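Local coordinates for peptidoglycan-recognition protein (Apis mellifera, PDB 5XZ3) that probably recognises bacterial peptidoglycan in honeybee innate immunity, through a domain related to the N-acetylmuramoyl-L-alanine amidases, at residues L153-F157 / E158-Q162. Sequence-based numbering, arbitrary orientation.
Sequences LSPGF and ELYKQ
Lys161 lays its aliphatic chain over one face of the Phe157 ring, one helical turn earlier. Its CE sits over the ring centre, 3.7 Å from the centroid, in a CH-pi contact. The ammonium lies off-centre, with NZ 4.1 Å from the same centroid, in a cation-pi contact. Phe157 CG stands anti to the backbone N (chi1 -175°), setting the ring out beside the first turn, and the lysine reaches back over it. A bend at chi3 of Lys161 (-65°) turns NZ back to a salt bridge, 2.8 Å from Glu158 OE1. NZ meets that oxygen on its syn side, somewhat out of the carboxylate plane. With an alanine at Lys161, Glu158 would probably lose its positive partner and the Phe157 ring would be freer to turn.

This is the N-terminal first turn of a helix, with i to i+4 backbone bonds. Gly156 O, at the N-cap, accepts Tyr160 N at 2.8 Å, and the bond is nearly straight. Next, Phe157 O takes Lys161 N at 3.1 Å.

Apolar contacts fill the inner side. Pro155, after a cis peptide bond, sets CB 3.6 Å from Leu159 CD2. Its CD lies 4.1 Å from Tyr160 CD1.

The turn joins the loop after strand 141-145 to helix 157-163. Ser154 ties that loop to His37 and His38 on strand 31-38, while Leu159 packs on Phe111 and on Leu121 of helix 118-133.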
ATOM      1  N   LEU A 153     -14.135  -4.264   5.902  1.00 28.37           N
ATOM      2  CA  LEU A 153     -13.421  -5.307   6.614  1.00 28.64           C
ATOM      3  C   LEU A 153     -11.945  -5.341   6.212  1.00 27.30           C
ATOM      4  O   LEU A 153     -11.179  -6.072   6.808  1.00 26.19           O
ATOM      5  CB  LEU A 153     -14.091  -6.672   6.394  1.00 30.56           C
ATOM      6  CG  LEU A 153     -15.542  -6.767   6.878  1.00 32.36           C
ATOM      7  CD1 LEU A 153     -16.067  -8.166   6.602  1.00 34.09           C
ATOM      8  CD2 LEU A 153     -15.719  -6.415   8.355  1.00 33.30           C
ATOM      9  N   SER A 154     -11.567  -4.548   5.202  1.00 26.51           N
ATOM     10  CA  SER A 154     -10.169  -4.436   4.746  1.00 25.84           C
ATOM     11  C   SER A 154      -9.264  -4.069   5.949  1.00 24.75           C
ATOM     12  O   SER A 154      -9.653  -3.215   6.736  1.00 24.73           O
ATOM     13  CB  SER A 154     -10.096  -3.388   3.612  1.00 26.20           C
ATOM     14  OG  SER A 154      -8.778  -3.184   3.186  1.00 25.44           O
ATOM     15  N   PRO A 155      -8.052  -4.683   6.097  1.00 24.89           N
ATOM     16  CA  PRO A 155      -7.287  -5.519   5.187  1.00 24.60           C
ATOM     17  C   PRO A 155      -7.596  -7.006   5.332  1.00 25.57           C
ATOM     18  O   PRO A 155      -6.804  -7.843   4.917  1.00 26.26           O
ATOM     19  CB  PRO A 155      -5.834  -5.199   5.575  1.00 24.61           C
ATOM     20  CG  PRO A 155      -5.915  -5.043   7.068  1.00 24.68           C
ATOM     21  CD  PRO A 155      -7.228  -4.299   7.273  1.00 25.09           C
ATOM     22  N   GLY A 156      -8.767  -7.316   5.883  1.00 25.57           N
ATOM     23  CA  GLY A 156      -9.146  -8.702   6.185  1.00 25.76           C
ATOM     24  C   GLY A 156      -8.687  -9.073   7.583  1.00 25.39           C
ATOM     25  O   GLY A 156      -7.597  -8.686   8.025  1.00 25.32           O
ATOM     26  N   PHE A 157      -9.506  -9.858   8.269  1.00 26.18           N
ATOM     27  CA  PHE A 157      -9.293 -10.172   9.688  1.00 25.84           C
ATOM     28  C   PHE A 157      -7.944 -10.853   9.951  1.00 25.23           C
ATOM     29  O   PHE A 157      -7.259 -10.522  10.916  1.00 24.68           O
ATOM     30  CB  PHE A 157     -10.457 -11.043  10.193  1.00 26.82           C
ATOM     31  CG  PHE A 157     -10.422 -11.332  11.668  1.00 27.68           C
ATOM     32  CD1 PHE A 157     -10.114 -10.326  12.604  1.00 27.25           C
ATOM     33  CD2 PHE A 157     -10.717 -12.605  12.130  1.00 28.19           C
ATOM     34  CE1 PHE A 157     -10.108 -10.612  13.965  1.00 28.07           C
ATOM     35  CE2 PHE A 157     -10.698 -12.899  13.497  1.00 29.52           C
ATOM     36  CZ  PHE A 157     -10.394 -11.906  14.413  1.00 29.07           C
ATOM     37  N   GLU A 158      -7.568 -11.795   9.093  1.00 25.47           N
ATOM     38  CA  GLU A 158      -6.353 -12.569   9.325  1.00 25.53           C
ATOM     39  C   GLU A 158      -5.126 -11.666   9.198  1.00 25.08           C
ATOM     40  O   GLU A 158      -4.271 -11.655  10.094  1.00 25.25           O
ATOM     41  CB  GLU A 158      -6.272 -13.813   8.421  1.00 27.02           C
ATOM     42  CG  GLU A 158      -7.272 -14.922   8.781  1.00 28.28           C
ATOM     43  CD  GLU A 158      -7.194 -15.298  10.268  1.00 29.49           C
ATOM     44  OE1 GLU A 158      -8.251 -15.222  10.941  1.00 29.31           O
ATOM     45  OE2 GLU A 158      -6.071 -15.615  10.783  1.00 29.48           O
ATOM     46  N   LEU A 159      -5.073 -10.888   8.114  1.00 24.62           N
ATOM     47  CA  LEU A 159      -3.985  -9.912   7.917  1.00 24.13           C
ATOM     48  C   LEU A 159      -3.972  -8.822   8.982  1.00 23.69           C
ATOM     49  O   LEU A 159      -2.902  -8.386   9.426  1.00 23.62           O
ATOM     50  CB  LEU A 159      -4.044  -9.286   6.516  1.00 23.25           C
ATOM     51  CG  LEU A 159      -3.142  -8.067   6.225  1.00 24.07           C
ATOM     52  CD1 LEU A 159      -1.672  -8.387   6.528  1.00 23.41           C
ATOM     53  CD2 LEU A 159      -3.312  -7.634   4.778  1.00 23.59           C
ATOM     54  N   TYR A 160      -5.154  -8.349   9.350  1.00 24.31           N
ATOM     55  CA  TYR A 160      -5.275  -7.387  10.449  1.00 24.22           C
ATOM     56  C   TYR A 160      -4.598  -7.829  11.739  1.00 24.40           C
ATOM     57  O   TYR A 160      -3.833  -7.059  12.344  1.00 24.67           O
ATOM     58  CB  TYR A 160      -6.728  -7.029  10.693  1.00 24.03           C
ATOM     59  CG  TYR A 160      -6.913  -5.918  11.679  1.00 24.09           C
ATOM     60  CD1 TYR A 160      -6.576  -4.603  11.340  1.00 24.02           C
ATOM     61  CD2 TYR A 160      -7.410  -6.170  12.967  1.00 24.95           C
ATOM     62  CE1 TYR A 160      -6.718  -3.572  12.250  1.00 24.31           C
ATOM     63  CE2 TYR A 160      -7.569  -5.128  13.898  1.00 25.32           C
ATOM     64  CZ  TYR A 160      -7.226  -3.836  13.515  1.00 24.99           C
ATOM     65  OH  TYR A 160      -7.405  -2.800  14.389  1.00 25.06           O
ATOM     66  N   LYS A 161      -4.860  -9.061  12.171  1.00 24.61           N
ATOM     67  CA  LYS A 161      -4.204  -9.591  13.365  1.00 24.67           C
ATOM     68  C   LYS A 161      -2.688  -9.631  13.203  1.00 24.37           C
ATOM     69  O   LYS A 161      -1.967  -9.429  14.165  1.00 24.53           O
ATOM     70  CB  LYS A 161      -4.747 -10.988  13.715  1.00 25.15           C
ATOM     71  CG  LYS A 161      -6.137 -10.945  14.347  1.00 25.61           C
ATOM     72  CD  LYS A 161      -6.724 -12.340  14.517  1.00 26.48           C
ATOM     73  CE  LYS A 161      -6.984 -13.051  13.191  1.00 26.07           C
ATOM     74  NZ  LYS A 161      -7.470 -14.440  13.483  1.00 27.22           N
ATOM     75  N   GLN A 162      -2.215  -9.842  11.976  1.00 24.24           N
ATOM     76  CA  GLN A 162      -0.774  -9.858  11.703  1.00 25.19           C
ATOM     77  C   GLN A 162      -0.145  -8.491  11.845  1.00 24.41           C
ATOM     78  O   GLN A 162       0.946  -8.381  12.408  1.00 24.75           O
ATOM     79  CB  GLN A 162      -0.493 -10.382  10.302  1.00 25.73           C
ATOM     80  CG  GLN A 162      -0.770 -11.858  10.178  1.00 27.66           C
ATOM     81  CD  GLN A 162      -0.445 -12.369   8.800  1.00 28.44           C
ATOM     82  OE1 GLN A 162       0.564 -13.032   8.601  1.00 31.12           O
ATOM     83  NE2 GLN A 162      -1.282 -12.058   7.854  1.00 27.23           N
TER